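Long-range contacts in alpha-fucosidase (Bifidobacterium bifidum, PDB 2EAB), which probably releases alpha-1,2-linked L-fucose from glycans by hydrolysis, this chain being the family 95 glycoside hydrolase catalytic region, with bound calcium, of a longer protein: residues A[18-23]-A[160-165]; A[25-30]-A[64-69]; A[188-193]-A[317-322]; A[334-339]-A[371-376]; A[378-383]-A[435-440]. All coordinates share one frame; numbering follows the deposited sequence.

Contact 1. Residues A[18-23]-A[160-165]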
# COMPACT_ATOMS: atom_id res chain seq x y z
N ASP A 18 -18.40 9.93 -9.33
CA ASP A 18 -17.04 10.26 -9.75
C ASP A 18 -16.63 9.36 -10.90
O ASP A 18 -16.62 8.14 -10.75
CB ASP A 18 -16.07 10.07 -8.59
CG ASP A 18 -16.43 10.91 -7.37
OD1 ASP A 18 -16.80 12.10 -7.53
OD2 ASP A 18 -16.32 10.38 -6.25
N TRP A 19 -16.27 9.96 -12.03
CA TRP A 19 -15.88 9.22 -13.23
C TRP A 19 -14.49 9.58 -13.72
O TRP A 19 -14.12 10.75 -13.77
CB TRP A 19 -16.82 9.56 -14.38
CG TRP A 19 -18.17 8.94 -14.38
CD1 TRP A 19 -18.81 8.32 -13.35
CD2 TRP A 19 -19.08 8.94 -15.48
NE1 TRP A 19 -20.06 7.91 -13.74
CE2 TRP A 19 -20.25 8.28 -15.05
CE3 TRP A 19 -19.02 9.42 -16.79
CZ2 TRP A 19 -21.36 8.09 -15.88
CZ3 TRP A 19 -20.11 9.24 -17.62
CH2 TRP A 19 -21.26 8.57 -17.17
N LEU A 20 -13.73 8.56 -14.11
CA LEU A 20 -12.69 8.73 -15.12
C LEU A 20 -13.37 8.39 -16.43
O LEU A 20 -14.07 7.39 -16.51
CB LEU A 20 -11.52 7.76 -14.91
CG LEU A 20 -10.53 7.99 -13.77
CD1 LEU A 20 -11.14 7.69 -12.43
CD2 LEU A 20 -9.30 7.11 -13.98
N TRP A 21 -13.21 9.23 -17.45
CA TRP A 21 -13.89 8.98 -18.72
C TRP A 21 -13.11 9.44 -19.95
O TRP A 21 -12.27 10.34 -19.86
CB TRP A 21 -15.32 9.52 -18.69
CG TRP A 21 -15.42 11.01 -18.62
CD1 TRP A 21 -15.23 11.79 -17.52
CD2 TRP A 21 -15.74 11.89 -19.70
NE1 TRP A 21 -15.41 13.12 -17.85
CE2 TRP A 21 -15.73 13.20 -19.18
CE3 TRP A 21 -16.04 11.70 -21.05
CZ2 TRP A 21 -16.01 14.32 -19.97
CZ3 TRP A 21 -16.32 12.82 -21.84
CH2 TRP A 21 -16.30 14.11 -21.29
N TYR A 22 -13.38 8.79 -21.07
CA TYR A 22 -12.59 8.93 -22.30
C TYR A 22 -13.48 8.82 -23.51
O TYR A 22 -14.43 8.04 -23.52
CB TYR A 22 -11.48 7.86 -22.36
CG TYR A 22 -10.66 7.83 -21.09
CD1 TYR A 22 -9.46 8.52 -21.00
CD2 TYR A 22 -11.13 7.16 -19.96
CE1 TYR A 22 -8.73 8.52 -19.82
CE2 TYR A 22 -10.42 7.16 -18.78
CZ TYR A 22 -9.22 7.84 -18.72
OH TYR A 22 -8.52 7.85 -17.54
N LYS A 23 -13.16 9.60 -24.54
CA LYS A 23 -13.95 9.66 -25.76
C LYS A 23 -13.44 8.70 -26.84
O LYS A 23 -13.89 8.76 -27.99
CB LYS A 23 -13.98 11.09 -26.30
CG LYS A 23 -14.65 12.10 -25.37
CD LYS A 23 -14.82 13.45 -26.04
CE LYS A 23 -15.60 14.41 -25.16
NZ LYS A 23 -15.99 15.64 -25.92
N LEU A 160 -14.91 4.80 -16.02
CA LEU A 160 -14.82 4.06 -14.79
C LEU A 160 -15.55 4.87 -13.74
O LEU A 160 -15.16 5.99 -13.42
CB LEU A 160 -13.36 3.84 -14.38
CG LEU A 160 -13.11 2.94 -13.16
CD1 LEU A 160 -13.58 1.51 -13.41
CD2 LEU A 160 -11.64 2.95 -12.78
N ASN A 161 -16.65 4.29 -13.25
CA ASN A 161 -17.45 4.93 -12.23
C ASN A 161 -16.91 4.51 -10.87
O ASN A 161 -17.18 3.41 -10.39
CB ASN A 161 -18.92 4.53 -12.38
CG ASN A 161 -19.84 5.31 -11.47
OD1 ASN A 161 -19.44 5.76 -10.39
ND2 ASN A 161 -21.09 5.47 -11.89
N LEU A 162 -16.13 5.40 -10.26
CA LEU A 162 -15.49 5.11 -8.98
C LEU A 162 -16.52 4.97 -7.86
O LEU A 162 -16.29 4.25 -6.90
CB LEU A 162 -14.48 6.19 -8.60
CG LEU A 162 -13.37 6.57 -9.59
CD1 LEU A 162 -12.44 7.58 -8.94
CD2 LEU A 162 -12.58 5.34 -10.05
N SER A 163 -17.64 5.66 -8.01
CA SER A 163 -18.69 5.66 -6.98
C SER A 163 -19.47 4.36 -6.92
O SER A 163 -19.86 3.90 -5.84
CB SER A 163 -19.65 6.83 -7.22
OG SER A 163 -18.96 8.06 -7.24
N LYS A 164 -19.69 3.76 -8.09
CA LYS A 164 -20.46 2.52 -8.19
C LYS A 164 -19.57 1.28 -8.40
O LYS A 164 -20.06 0.16 -8.38
CB LYS A 164 -21.51 2.63 -9.30
CG LYS A 164 -22.69 3.52 -8.93
CD LYS A 164 -23.75 3.59 -10.02
CE LYS A 164 -25.03 4.25 -9.51
NZ LYS A 164 -24.81 5.63 -8.97
N GLY A 165 -18.27 1.50 -8.59
CA GLY A 165 -17.33 0.41 -8.77
C GLY A 165 -17.57 -0.42 -10.01
O GLY A 165 -17.61 -1.65 -9.96
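W19 and L20 pair with N161 and L160 in an antiparallel ladder at the edge of the N-terminal beta-sheet, where strand 19-22 is outermost. In the hydrogen-bonded pair L20 N donates to L160 O (3.0 Å) and L160 N to L20 O (2.8 Å); W19 and N161 form the non-hydrogen-bonded pair. L162 N reaches D18 O at 2.8 Å, and D18 N is aimed almost straight at S163 OG (2.9 Å, N-H...O 174°). N161 CG is anti to the backbone N (chi1 -172°), which brings it beside the W19 indole, the planes 60° apart; at the ring edge W19 NE1 and N161 ND2, both donors, approach to 3.2 Å without bonding, and ND2 is bound by D17. N161 OD1 accepts from K164 N at 3.1 Å. A leucine at N161 would probably leave K164 N and D17 without these mates and let the turn shift. L20 CD1 packs on L162 CD2 at 3.6 Å. The edge pairing thus runs out into an Asx motif within the antiparallel beta-sandwich region.

Contact 2. Residues A[25-30]-A[64-69]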
# COMPACT_ATOMS: atom_id res chain seq x y z
N PRO A 25 -11.37 4.46 -27.40
CA PRO A 25 -10.81 3.23 -26.82
C PRO A 25 -9.38 3.37 -26.31
O PRO A 25 -8.68 4.31 -26.68
CB PRO A 25 -10.82 2.25 -28.00
CG PRO A 25 -11.08 3.07 -29.22
CD PRO A 25 -11.87 4.24 -28.77
N ALA A 26 -8.96 2.41 -25.49
CA ALA A 26 -7.58 2.36 -25.00
C ALA A 26 -6.57 2.46 -26.14
O ALA A 26 -5.59 3.19 -26.04
CB ALA A 26 -7.35 1.08 -24.19
N SER A 27 -6.81 1.73 -27.23
CA SER A 27 -5.91 1.72 -28.39
C SER A 27 -5.68 3.10 -29.01
O SER A 27 -4.67 3.31 -29.68
CB SER A 27 -6.43 0.76 -29.47
OG SER A 27 -7.69 1.19 -29.96
N GLN A 28 -6.61 4.02 -28.77
CA GLN A 28 -6.53 5.37 -29.34
C GLN A 28 -6.25 6.44 -28.28
O GLN A 28 -6.32 7.64 -28.57
CB GLN A 28 -7.82 5.70 -30.09
CG GLN A 28 -8.06 4.84 -31.33
CD GLN A 28 -9.32 5.23 -32.08
OE1 GLN A 28 -10.36 5.52 -31.49
NE2 GLN A 28 -9.23 5.25 -33.41
N THR A 29 -5.94 6.00 -27.07
CA THR A 29 -5.68 6.89 -25.94
C THR A 29 -4.17 7.11 -25.81
O THR A 29 -3.38 6.20 -26.06
CB THR A 29 -6.28 6.31 -24.64
OG1 THR A 29 -7.69 6.12 -24.81
CG2 THR A 29 -6.04 7.23 -23.45
N ASP A 30 -3.78 8.33 -25.41
CA ASP A 30 -2.38 8.72 -25.27
C ASP A 30 -1.62 7.78 -24.33
O ASP A 30 -1.97 7.65 -23.15
CB ASP A 30 -2.30 10.16 -24.76
CG ASP A 30 -0.89 10.74 -24.83
OD1 ASP A 30 0.05 10.15 -24.26
OD2 ASP A 30 -0.74 11.82 -25.44
N TRP A 64 -10.27 -2.37 -21.86
CA TRP A 64 -9.74 -1.62 -22.99
C TRP A 64 -10.82 -0.78 -23.69
O TRP A 64 -10.56 0.34 -24.12
CB TRP A 64 -9.05 -2.56 -23.98
CG TRP A 64 -7.81 -3.25 -23.45
CD1 TRP A 64 -7.75 -4.19 -22.45
CD2 TRP A 64 -6.47 -3.07 -23.91
NE1 TRP A 64 -6.46 -4.59 -22.25
CE2 TRP A 64 -5.65 -3.93 -23.14
CE3 TRP A 64 -5.87 -2.27 -24.89
CZ2 TRP A 64 -4.26 -4.01 -23.32
CZ3 TRP A 64 -4.50 -2.35 -25.08
CH2 TRP A 64 -3.71 -3.21 -24.29
N GLY A 65 -12.03 -1.33 -23.80
CA GLY A 65 -13.13 -0.64 -24.46
C GLY A 65 -13.00 -0.57 -25.97
O GLY A 65 -13.44 0.40 -26.59
N GLU A 66 -12.38 -1.60 -26.56
CA GLU A 66 -12.24 -1.65 -28.01
C GLU A 66 -13.58 -1.88 -28.68
O GLU A 66 -14.45 -2.55 -28.13
CB GLU A 66 -11.22 -2.71 -28.43
CG GLU A 66 -9.84 -2.52 -27.81
CD GLU A 66 -9.22 -1.18 -28.13
OE1 GLU A 66 -9.33 -0.73 -29.29
OE2 GLU A 66 -8.62 -0.56 -27.21
N VAL A 67 -13.75 -1.33 -29.88
CA VAL A 67 -15.03 -1.38 -30.58
C VAL A 67 -15.40 -2.81 -30.99
O VAL A 67 -16.46 -3.32 -30.60
CB VAL A 67 -15.06 -0.42 -31.80
CG1 VAL A 67 -16.29 -0.67 -32.67
CG2 VAL A 67 -15.03 1.03 -31.34
N SER A 68 -14.53 -3.47 -31.75
CA SER A 68 -14.84 -4.79 -32.28
C SER A 68 -14.27 -5.93 -31.44
O SER A 68 -15.02 -6.76 -30.93
CB SER A 68 -14.40 -4.92 -33.74
OG SER A 68 -14.87 -6.13 -34.30
N ARG A 69 -12.95 -5.97 -31.29
CA ARG A 69 -12.34 -7.02 -30.47
C ARG A 69 -12.08 -6.46 -29.08
O ARG A 69 -10.98 -6.02 -28.75
CB ARG A 69 -11.07 -7.60 -31.11
CG ARG A 69 -10.54 -8.83 -30.39
CD ARG A 69 -9.62 -9.65 -31.27
NE ARG A 69 -8.80 -10.60 -30.51
CZ ARG A 69 -9.18 -11.83 -30.16
NH1 ARG A 69 -10.38 -12.29 -30.48
NH2 ARG A 69 -8.34 -12.59 -29.47
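Three hydrogen bonds tie the short 3-10 turn at A26 and S27 to W64 and E66, and two of them end on one carboxylate. S27 N donates to the syn lone pair of E66 OE2 at 2.9 Å, while S27 OG donates to E66 OE1 at 2.6 Å, also on the syn side and 16° out of the carboxylate plane. The E66 chain bends at its second torsion (chi2 -57°), which carries CD back toward the turn. The third bond is between backbones, A26 N to W64 O at 3.0 Å.

Van der Waals contact fills in beside these bonds: A26 CB lies 3.7 Å from W64 CE3, the indole nitrogen of W64 being held by T73, and P25 CB rests against a carbonyl oxygen, 3.5 Å from G65 O. The loop that follows strand 19-22 is thereby joined to the link between strands 59-63 and 69-76, and so to the second sheet of the N-terminal sandwich. With both carboxylate oxygens receiving a donor from the same serine, E66 is probably ionised and hindered from rotating about its last torsion.

Contact 3. Residues A[188-193]-A[317-322]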
# COMPACT_ATOMS: atom_id res chain seq x y z
N ASP A 188 -20.62 -11.63 -3.94
CA ASP A 188 -20.92 -12.81 -4.75
C ASP A 188 -19.69 -13.40 -5.43
O ASP A 188 -19.79 -14.37 -6.19
CB ASP A 188 -22.06 -12.52 -5.73
CG ASP A 188 -23.40 -12.42 -5.03
OD1 ASP A 188 -23.80 -13.41 -4.39
OD2 ASP A 188 -24.04 -11.35 -5.10
N ASN A 189 -18.53 -12.81 -5.14
CA ASN A 189 -17.24 -13.35 -5.55
C ASN A 189 -17.14 -13.66 -7.04
O ASN A 189 -16.65 -14.72 -7.45
CB ASN A 189 -16.88 -14.59 -4.72
CG ASN A 189 -15.42 -14.93 -4.80
OD1 ASN A 189 -14.59 -14.04 -5.01
ND2 ASN A 189 -15.09 -16.20 -4.66
N VAL A 190 -17.61 -12.72 -7.86
CA VAL A 190 -17.81 -12.99 -9.27
C VAL A 190 -17.65 -11.72 -10.09
O VAL A 190 -17.99 -10.63 -9.64
CB VAL A 190 -19.20 -13.66 -9.51
CG1 VAL A 190 -20.36 -12.68 -9.24
CG2 VAL A 190 -19.31 -14.25 -10.92
N MET A 191 -17.11 -11.88 -11.29
CA MET A 191 -17.01 -10.79 -12.25
C MET A 191 -18.21 -10.87 -13.19
O MET A 191 -18.60 -11.95 -13.63
CB MET A 191 -15.69 -10.90 -13.03
CG MET A 191 -15.49 -9.84 -14.10
SD MET A 191 -13.88 -9.97 -14.91
CE MET A 191 -12.77 -9.53 -13.58
N VAL A 192 -18.78 -9.71 -13.49
CA VAL A 192 -19.97 -9.62 -14.33
C VAL A 192 -19.66 -8.73 -15.53
O VAL A 192 -19.08 -7.66 -15.38
CB VAL A 192 -21.17 -9.06 -13.53
CG1 VAL A 192 -22.37 -8.79 -14.43
CG2 VAL A 192 -21.56 -10.02 -12.40
N ALA A 193 -20.03 -9.21 -16.71
CA ALA A 193 -20.04 -8.39 -17.91
C ALA A 193 -21.46 -8.38 -18.47
O ALA A 193 -21.99 -9.43 -18.86
CB ALA A 193 -19.06 -8.92 -18.94
N THR A 317 -29.74 -8.31 -11.76
CA THR A 317 -30.24 -7.19 -10.96
C THR A 317 -29.79 -7.30 -9.50
O THR A 317 -29.27 -6.33 -8.93
CB THR A 317 -31.78 -7.06 -11.06
OG1 THR A 317 -32.14 -6.87 -12.44
CG2 THR A 317 -32.29 -5.88 -10.25
N ALA A 318 -29.98 -8.47 -8.91
CA ALA A 318 -29.63 -8.71 -7.51
C ALA A 318 -28.12 -8.68 -7.27
O ALA A 318 -27.66 -8.14 -6.26
CB ALA A 318 -30.23 -10.01 -7.03
N VAL A 319 -27.36 -9.29 -8.18
CA VAL A 319 -25.89 -9.30 -8.07
C VAL A 319 -25.34 -7.88 -8.18
O VAL A 319 -24.47 -7.48 -7.40
CB VAL A 319 -25.25 -10.26 -9.11
CG1 VAL A 319 -23.73 -10.08 -9.17
CG2 VAL A 319 -25.60 -11.70 -8.78
N LYS A 320 -25.86 -7.10 -9.13
CA LYS A 320 -25.45 -5.71 -9.29
C LYS A 320 -25.79 -4.87 -8.06
O LYS A 320 -24.95 -4.09 -7.60
CB LYS A 320 -26.06 -5.09 -10.55
CG LYS A 320 -25.68 -3.64 -10.79
CD LYS A 320 -26.20 -3.13 -12.11
CE LYS A 320 -25.92 -1.65 -12.29
NZ LYS A 320 -26.33 -1.17 -13.63
N LYS A 321 -27.01 -5.01 -7.54
CA LYS A 321 -27.43 -4.27 -6.36
C LYS A 321 -26.52 -4.54 -5.17
O LYS A 321 -26.03 -3.61 -4.52
CB LYS A 321 -28.89 -4.58 -5.99
CG LYS A 321 -29.38 -3.80 -4.77
CD LYS A 321 -30.76 -4.26 -4.32
CE LYS A 321 -31.27 -3.41 -3.17
NZ LYS A 321 -30.52 -3.64 -1.90
N ALA A 322 -26.29 -5.82 -4.89
CA ALA A 322 -25.43 -6.23 -3.77
C ALA A 322 -24.01 -5.71 -3.95
O ALA A 322 -23.38 -5.29 -2.98
CB ALA A 322 -25.44 -7.73 -3.62
O HOH W 1 -23.03 -8.96 -5.68
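D188 meets V319 and A322 where the start of strand 190-197 faces helix 316-331. The CB of D188 points toward the helix, and the first torsion sets CG beside the backbone N (chi1 -73°), from where the carboxylate oxygens part. OD1 turns to a salt bridge with K314. OD2 lies against the helix, 4.0 Å from V319 CG2 and 4.2 Å from A322 CB, two side chains three residues apart on one helical face. The same oxygen accepts a hydrogen bond from a water at 2.7 Å, and that water also donates to V319 O at 2.7 Å. The bridge gives the helical carbonyl a polar link to the strand end although no direct hydrogen bond crosses the contact.

Further along, the contact is purely apolar. V319 has CG1 anti to its backbone N (chi1 170°), and this methyl faces the strand, 3.9 Å from V192 CG2 and a looser 4.3 Å from V190 CG1. M191, between the two valines, points its side chain away from the helix, as strand alternation requires. F183 also touches V319 and V192, while V307 and A311 of helix 297-314 pack on V190, so two helices lie against this part of the sheet. At the start of the strand, N189 and V190 both face S185, a G1 beta bulge at the turn of the antiparallel hairpin formed by strands 176-185 and 190-197.

Contact 4. Residues A[334-339]-A[371-376]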
# COMPACT_ATOMS: atom_id res chain seq x y z
N VAL A 334 -15.93 8.82 2.59
CA VAL A 334 -15.17 10.05 2.51
C VAL A 334 -15.71 10.91 1.37
O VAL A 334 -15.93 10.42 0.26
CB VAL A 334 -13.65 9.77 2.29
CG1 VAL A 334 -12.88 11.06 2.02
CG2 VAL A 334 -13.06 9.05 3.50
N LYS A 335 -15.91 12.19 1.66
CA LYS A 335 -16.26 13.16 0.64
C LYS A 335 -15.30 14.33 0.74
O LYS A 335 -14.88 14.70 1.84
CB LYS A 335 -17.71 13.65 0.81
CG LYS A 335 -18.76 12.55 0.66
CD LYS A 335 -18.85 12.08 -0.78
CE LYS A 335 -19.58 10.76 -0.91
NZ LYS A 335 -19.76 10.40 -2.34
N ILE A 336 -14.94 14.90 -0.40
CA ILE A 336 -14.02 16.02 -0.43
C ILE A 336 -14.45 17.02 -1.50
O ILE A 336 -14.71 16.65 -2.65
CB ILE A 336 -12.53 15.56 -0.61
CG1 ILE A 336 -11.58 16.75 -0.51
CG2 ILE A 336 -12.34 14.76 -1.92
CD1 ILE A 336 -10.12 16.38 -0.35
N ASP A 337 -14.57 18.28 -1.09
CA ASP A 337 -14.97 19.36 -1.99
C ASP A 337 -13.96 20.48 -1.95
O ASP A 337 -13.87 21.22 -0.96
CB ASP A 337 -16.37 19.88 -1.63
CG ASP A 337 -16.97 20.78 -2.72
OD1 ASP A 337 -16.27 21.12 -3.70
OD2 ASP A 337 -18.15 21.15 -2.59
N LEU A 338 -13.19 20.59 -3.02
CA LEU A 338 -12.21 21.66 -3.17
C LEU A 338 -12.61 22.64 -4.27
O LEU A 338 -11.82 23.49 -4.66
CB LEU A 338 -10.82 21.08 -3.47
CG LEU A 338 -10.21 20.13 -2.43
CD1 LEU A 338 -8.84 19.69 -2.90
CD2 LEU A 338 -10.14 20.77 -1.05
N GLY A 339 -13.84 22.51 -4.76
CA GLY A 339 -14.35 23.36 -5.83
C GLY A 339 -14.18 22.75 -7.21
O GLY A 339 -14.21 23.47 -8.22
N LEU A 371 -8.77 17.16 -11.17
CA LEU A 371 -7.71 16.15 -11.28
C LEU A 371 -7.15 15.76 -9.91
O LEU A 371 -6.95 14.58 -9.63
CB LEU A 371 -6.59 16.60 -12.23
CG LEU A 371 -5.59 15.49 -12.58
CD1 LEU A 371 -6.26 14.32 -13.29
CD2 LEU A 371 -4.44 16.01 -13.42
N GLU A 372 -6.92 16.76 -9.06
CA GLU A 372 -6.39 16.50 -7.72
C GLU A 372 -7.32 15.63 -6.88
O GLU A 372 -6.89 14.66 -6.25
CB GLU A 372 -6.06 17.83 -7.03
CG GLU A 372 -4.90 18.56 -7.69
CD GLU A 372 -4.89 20.06 -7.47
OE1 GLU A 372 -5.64 20.57 -6.61
OE2 GLU A 372 -4.10 20.74 -8.17
N THR A 373 -8.61 15.96 -6.89
CA THR A 373 -9.57 15.16 -6.13
C THR A 373 -9.84 13.79 -6.76
O THR A 373 -10.09 12.82 -6.05
CB THR A 373 -10.89 15.91 -5.83
OG1 THR A 373 -11.52 16.30 -7.06
CG2 THR A 373 -10.64 17.13 -4.96
N LEU A 374 -9.79 13.71 -8.09
CA LEU A 374 -9.93 12.41 -8.75
C LEU A 374 -8.80 11.46 -8.39
O LEU A 374 -9.04 10.30 -8.07
CB LEU A 374 -10.03 12.55 -10.27
CG LEU A 374 -11.37 12.93 -10.88
CD1 LEU A 374 -11.22 13.08 -12.39
CD2 LEU A 374 -12.47 11.91 -10.55
N VAL A 375 -7.57 11.96 -8.45
CA VAL A 375 -6.41 11.13 -8.08
C VAL A 375 -6.52 10.70 -6.61
O VAL A 375 -6.29 9.53 -6.29
CB VAL A 375 -5.07 11.84 -8.38
CG1 VAL A 375 -3.90 11.04 -7.81
CG2 VAL A 375 -4.91 12.04 -9.89
N TYR A 376 -6.90 11.63 -5.74
CA TYR A 376 -7.14 11.32 -4.34
C TYR A 376 -8.13 10.16 -4.18
O TYR A 376 -7.87 9.17 -3.49
CB TYR A 376 -7.65 12.55 -3.57
CG TYR A 376 -8.09 12.18 -2.18
CD1 TYR A 376 -7.15 12.02 -1.16
CD2 TYR A 376 -9.43 11.91 -1.90
CE1 TYR A 376 -7.54 11.64 0.11
CE2 TYR A 376 -9.82 11.52 -0.63
CZ TYR A 376 -8.88 11.38 0.37
OH TYR A 376 -9.28 10.99 1.62
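V334, I336 and L338, from the edge strand 335-337 and the residues flanking it, point to one side and pack on Y376 and T373 of helix 365-386. The strand borders a C-terminal antiparallel beta-sheet, and the helix belongs to the catalytic part, whose clan is built as an (alpha/alpha)6 barrel. The closest packing lies at the two ends of this row. Y376 CG is anti to its backbone N (chi1 171°), placed for the ring to reach V334 and I336. V334 CG1 comes to the ring edge, near its plane, 3.6 Å from Y376 OH, while the hydroxyl bonds to D777. At the other end L338 CD1 is 3.7 Å from T373 CG2, the side chains sliding past each other in opposite directions. The middle is looser, I336 CG2 being 4.1 Å from Y376 CD2 and 4.2 Å from T373 CG2.

K335 and D337 point away, to an exposed side, K335 salt-bridged to D332. There the strand runs out in an Asx turn, G339 N donating to D337 OD1 at 3.0 Å.

Contact 5. Residues A[378-383]-A[435-440]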
# COMPACT_ATOMS: atom_id res chain seq x y z
N TYR A 378 -9.17 8.04 -6.37
CA TYR A 378 -8.71 6.83 -7.05
C TYR A 378 -7.91 5.94 -6.12
O TYR A 378 -8.00 4.72 -6.20
CB TYR A 378 -7.85 7.20 -8.25
CG TYR A 378 -7.75 6.21 -9.40
CD1 TYR A 378 -8.82 5.40 -9.79
CD2 TYR A 378 -6.58 6.15 -10.15
CE1 TYR A 378 -8.70 4.53 -10.89
CE2 TYR A 378 -6.45 5.31 -11.24
CZ TYR A 378 -7.51 4.51 -11.61
OH TYR A 378 -7.38 3.69 -12.71
N GLY A 379 -7.11 6.54 -5.24
CA GLY A 379 -6.33 5.77 -4.28
C GLY A 379 -7.22 4.99 -3.34
O GLY A 379 -6.89 3.87 -2.95
N ARG A 380 -8.36 5.58 -2.98
CA ARG A 380 -9.34 4.87 -2.17
C ARG A 380 -9.99 3.76 -2.99
O ARG A 380 -10.05 2.62 -2.56
CB ARG A 380 -10.38 5.84 -1.61
CG ARG A 380 -9.79 6.88 -0.65
CD ARG A 380 -10.84 7.69 0.08
NE ARG A 380 -11.56 6.90 1.07
CZ ARG A 380 -12.78 6.41 0.90
NH1 ARG A 380 -13.45 6.61 -0.24
NH2 ARG A 380 -13.35 5.72 1.87
N TYR A 381 -10.45 4.11 -4.19
CA TYR A 381 -11.03 3.14 -5.12
C TYR A 381 -10.13 1.92 -5.32
O TYR A 381 -10.59 0.78 -5.26
CB TYR A 381 -11.32 3.82 -6.47
CG TYR A 381 -11.74 2.84 -7.53
CD1 TYR A 381 -13.07 2.46 -7.65
CD2 TYR A 381 -10.81 2.27 -8.39
CE1 TYR A 381 -13.46 1.54 -8.61
CE2 TYR A 381 -11.19 1.35 -9.35
CZ TYR A 381 -12.51 0.99 -9.46
OH TYR A 381 -12.89 0.07 -10.41
N LEU A 382 -8.84 2.17 -5.55
CA LEU A 382 -7.89 1.11 -5.86
C LEU A 382 -7.64 0.20 -4.67
O LEU A 382 -7.31 -0.98 -4.85
CB LEU A 382 -6.57 1.68 -6.40
CG LEU A 382 -6.64 2.32 -7.79
CD1 LEU A 382 -5.35 3.07 -8.07
CD2 LEU A 382 -6.92 1.28 -8.89
N THR A 383 -7.81 0.73 -3.46
CA THR A 383 -7.75 -0.09 -2.25
C THR A 383 -8.92 -1.08 -2.24
O THR A 383 -8.74 -2.27 -2.02
CB THR A 383 -7.77 0.75 -0.96
OG1 THR A 383 -6.74 1.74 -0.99
CG2 THR A 383 -7.56 -0.13 0.26
N ALA A 435 -8.09 7.34 5.53
CA ALA A 435 -9.14 7.48 4.53
C ALA A 435 -10.33 6.54 4.75
O ALA A 435 -11.10 6.28 3.83
CB ALA A 435 -8.57 7.34 3.11
N ASN A 436 -10.47 6.04 5.98
CA ASN A 436 -11.68 5.33 6.41
C ASN A 436 -11.93 4.02 5.64
O ASN A 436 -13.03 3.77 5.14
CB ASN A 436 -12.91 6.25 6.35
CG ASN A 436 -13.97 5.91 7.38
OD1 ASN A 436 -14.04 4.80 7.90
ND2 ASN A 436 -14.82 6.89 7.68
N MET A 437 -10.88 3.20 5.55
CA MET A 437 -10.97 1.88 4.92
C MET A 437 -10.27 0.85 5.80
O MET A 437 -9.66 -0.10 5.29
CB MET A 437 -10.32 1.91 3.53
CG MET A 437 -10.92 2.93 2.59
SD MET A 437 -10.16 2.95 0.96
CE MET A 437 -8.50 3.53 1.37
N GLY A 438 -10.37 1.02 7.12
CA GLY A 438 -9.56 0.24 8.06
C GLY A 438 -9.69 -1.27 7.92
O GLY A 438 -8.70 -2.00 8.07
N GLU A 439 -10.89 -1.75 7.63
CA GLU A 439 -11.10 -3.19 7.48
C GLU A 439 -10.29 -3.78 6.33
O GLU A 439 -10.00 -4.97 6.31
CB GLU A 439 -12.59 -3.51 7.32
CG GLU A 439 -13.21 -3.02 6.03
CD GLU A 439 -13.91 -1.68 6.16
OE1 GLU A 439 -13.43 -0.80 6.90
OE2 GLU A 439 -14.97 -1.53 5.50
N LEU A 440 -9.93 -2.93 5.37
CA LEU A 440 -9.21 -3.37 4.18
C LEU A 440 -7.73 -3.62 4.45
O LEU A 440 -7.01 -4.11 3.58
CB LEU A 440 -9.43 -2.41 3.02
CG LEU A 440 -10.89 -2.09 2.66
CD1 LEU A 440 -10.97 -1.40 1.32
CD2 LEU A 440 -11.77 -3.32 2.66
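The carbonyl oxygen of A435 is gripped side-on by two nitrogens of R380, NE at 2.9 Å and NH2 at 3.0 Å. Both bonds lie close to the guanidinium plane; NE meets a lone pair of the oxygen, whereas NH2 approaches nearly along the C=O axis. A bend at the third torsion of R380 (chi3 70°) turns NE out of line with the chain and toward A435 O. NH1 and NH2 also bond to the backbone carbonyls of Y331 and I330, so one buried guanidinium serves three carbonyl groups. A leucine in place of R380 would probably leave those carbonyls without these donors and loosen the hold on the 435-440 segment.

M437 lies across the same group, with SD over one guanidinium face and 3.5 Å from R380 O. Its CE reaches T383 OG1 at 3.4 Å; that hydroxyl donates to G379 O, one turn back. T383 CG2 completes the apolar part, 3.8 Å from L440 CD1. Further along this helix S386 is a calcium ligand, and the T383 side chain is about 10 Å from the bound ion. Helix 365-386 thus has the loop before helix 442-450 against R380 and T383, strand 52-55 against Y378, Y381 and L382, and helix 767-780 touching R380, L382 and T383.

In the fold
Contact 1 opens first from the N terminus, and its return at 160-165 closes a long loop of the N-terminal sandwich. Contact 2 is nested inside that loop, beginning just after 18-23, with the two centres about 16 Å apart. The others follow in series, none crossing another. Contact 3 closes 188-193 onto helix 316-331, on the same sheet that contact 1 reaches. Contact 4 closes the connection through helix 351-360, from strand 335-337 to helix 365-386, and contact 5 starts further along that helix. V334 of contact 4 packs directly on A435 and R380 of contact 5. Y378 and Y381 touch L160 and L162, so helix 365-386 links the N-terminal sheet, the C-terminal sheet and the helical catalytic region.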